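Long-range contact in nuclear fusion protein BIK1 (Saccharomyces cerevisiae, PDB 6FC6), which binds microtubules and kinesin and is required for nuclear fusion, chromosome disjunction and nuclear segregation during mitosis, here seen as its CAP-Gly domain with a Bim1 peptide: residues V40-N45 and S66-Q71. Sequence-based numbering, arbitrary orientation.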
loop_
_atom_site.group_PDB
_atom_site.type_symbol
_atom_site.label_atom_id
_atom_site.label_comp_id
_atom_site.label_asym_id
_atom_site.label_seq_id
_atom_site.Cartn_x
_atom_site.Cartn_y
_atom_site.Cartn_z
ATOM N N VAL A 40 -0.251 1.475 1.213
ATOM C CA VAL A 40 -1.541 2.037 1.539
ATOM C C VAL A 40 -1.480 2.979 2.717
ATOM O O VAL A 40 -0.669 2.828 3.595
ATOM C CB VAL A 40 -2.608 0.949 1.825
ATOM C CG1 VAL A 40 -2.690 -0.094 0.748
ATOM C CG2 VAL A 40 -2.345 0.236 3.119
ATOM N N ASP A 41 -2.380 3.940 2.752
ATOM C CA ASP A 41 -2.472 4.814 3.866
ATOM C C ASP A 41 -3.777 4.387 4.620
ATOM O O ASP A 41 -4.881 4.502 4.070
ATOM C CB ASP A 41 -2.601 6.231 3.392
ATOM C CG ASP A 41 -2.600 7.248 4.571
ATOM O OD1 ASP A 41 -2.788 6.831 5.709
ATOM O OD2 ASP A 41 -2.399 8.480 4.339
ATOM N N LEU A 42 -3.637 3.929 5.846
ATOM C CA LEU A 42 -4.831 3.456 6.622
ATOM C C LEU A 42 -5.570 4.591 7.365
ATOM O O LEU A 42 -6.533 4.330 8.043
ATOM C CB LEU A 42 -4.411 2.394 7.591
ATOM C CG LEU A 42 -3.749 1.197 6.953
ATOM C CD1 LEU A 42 -3.030 0.332 7.931
ATOM C CD2 LEU A 42 -4.768 0.359 6.201
ATOM N N LEU A 43 -5.110 5.825 7.240
ATOM C CA LEU A 43 -5.758 7.014 7.796
ATOM C C LEU A 43 -5.983 6.982 9.306
ATOM O O LEU A 43 -6.874 7.646 9.821
ATOM C CB LEU A 43 -7.106 7.229 7.092
ATOM C CG LEU A 43 -7.048 7.197 5.555
ATOM C CD1 LEU A 43 -8.440 7.331 4.957
ATOM C CD2 LEU A 43 -6.164 8.315 5.064
ATOM N N ALA A 44 -5.128 6.222 9.974
ATOM C CA ALA A 44 -4.995 6.098 11.372
ATOM C C ALA A 44 -3.666 5.403 11.635
ATOM O O ALA A 44 -3.101 4.721 10.754
ATOM C CB ALA A 44 -6.146 5.269 11.953
ATOM N N ASN A 45 -3.173 5.535 12.870
ATOM C CA ASN A 45 -1.901 4.954 13.215
ATOM C C ASN A 45 -1.906 3.466 13.494
ATOM O O ASN A 45 -1.344 3.038 14.500
ATOM C CB ASN A 45 -1.283 5.707 14.365
ATOM C CG ASN A 45 -0.884 7.100 13.992
ATOM O OD1 ASN A 45 -0.194 7.321 12.963
ATOM N ND2 ASN A 45 -1.227 8.038 14.826
ATOM N N SER A 66 0.486 5.768 9.679
ATOM C CA SER A 66 -0.665 5.281 8.958
ATOM C C SER A 66 -0.320 4.558 7.675
ATOM O O SER A 66 -1.209 4.045 6.998
ATOM C CB SER A 66 -1.670 6.410 8.661
ATOM O OG SER A 66 -1.135 7.378 7.794
ATOM N N GLY A 67 0.954 4.528 7.331
ATOM C CA GLY A 67 1.340 3.860 6.093
ATOM C C GLY A 67 1.698 2.412 6.324
ATOM O O GLY A 67 2.178 2.048 7.412
ATOM N N LEU A 68 1.411 1.574 5.325
ATOM C CA LEU A 68 1.753 0.134 5.417
ATOM C C LEU A 68 2.064 -0.455 4.027
ATOM O O LEU A 68 1.385 -0.110 3.042
ATOM C CB LEU A 68 0.569 -0.604 5.998
ATOM C CG LEU A 68 0.752 -2.082 6.326
ATOM C CD1 LEU A 68 1.722 -2.218 7.526
ATOM C CD2 LEU A 68 -0.591 -2.714 6.634
ATOM N N PHE A 69 3.120 -1.255 3.939
ATOM C CA PHE A 69 3.454 -1.995 2.734
ATOM C C PHE A 69 2.847 -3.372 2.880
ATOM O O PHE A 69 3.164 -4.040 3.844
ATOM C CB PHE A 69 4.946 -2.133 2.489
ATOM C CG PHE A 69 5.597 -0.849 2.134
ATOM C CD1 PHE A 69 5.437 -0.307 0.848
ATOM C CD2 PHE A 69 6.355 -0.138 3.063
ATOM C CE1 PHE A 69 6.005 0.902 0.498
ATOM C CE2 PHE A 69 6.911 1.089 2.716
ATOM C CZ PHE A 69 6.747 1.609 1.415
ATOM N N ILE A 70 2.020 -3.808 1.931
ATOM C CA ILE A 70 1.397 -5.128 1.962
ATOM C C ILE A 70 1.793 -5.862 0.696
ATOM O O ILE A 70 1.771 -5.263 -0.360
ATOM C CB ILE A 70 -0.106 -5.036 1.968
ATOM C CG1 ILE A 70 -0.575 -4.179 3.148
ATOM C CG2 ILE A 70 -0.714 -6.472 2.081
ATOM C CD1 ILE A 70 -2.061 -3.836 3.111
ATOM N N GLN A 71 2.094 -7.144 0.792
ATOM C CA GLN A 71 2.458 -7.928 -0.415
ATOM C C GLN A 71 1.323 -7.852 -1.387
ATOM O O GLN A 71 0.150 -8.022 -1.006
ATOM C CB GLN A 71 2.687 -9.371 -0.056
ATOM C CG GLN A 71 3.899 -9.587 0.827
ATOM C CD GLN A 71 4.141 -11.081 1.031
ATOM O OE1 GLN A 71 3.211 -11.880 1.002
ATOM N NE2 GLN A 71 5.383 -11.455 1.230
#
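Ser66 OG donates to Asp41 OD1 over 2.7 Å, meeting the carboxylate 41° out of its plane. From the opposite face Leu43 N reaches the same oxygen at 3.0 Å, closing an Asx turn, so one buried acceptor ties the bend of 41-43 to Ser66. Asp41 CG stands anti to the backbone N (chi1 -176°), beside its own carbonyl carbon and thus near the chain that leads on to Leu43. Tyr63 N hydrogen-bonds Ser66 OG, helping to hold the hydroxyl in place, and Glu62 N donates to Asp41 OD2; three donors thus fix the carboxylate. An alanine in place of Asp41 would probably leave Ser66 OG and the backbone N of Leu43 without their acceptor, and the turn less firmly set. Beside this cluster Leu42 N hydrogen-bonds Ser66 O at 2.7 Å, and Ala44 O lies 3.1 Å from Ser66 CA in a CA-H...O contact. Further along, Val40 and Leu68 form an antiparallel hydrogen-bonded pair, Val40 N to Leu68 O at 2.9 Å and Leu68 N to Val40 O at 3.0 Å. On the sheet face that carries Val40 and Leu68, Val40 CG2 meets Ile70 CD1 at 4.1 Å and Leu42 CD1 rests against Leu68 CD2; Ile16 of strand 13-16 packs on Val40, Leu42 and Ile70. Phe69, directed away from 40-45, hydrogen-bonds the bound Bim1 peptide through its backbone. Strands 37-41 and 67-71 are neighbours in the antiparallel sheet of the SH3-like CAP-Gly fold, the latter strand lining the peptide site.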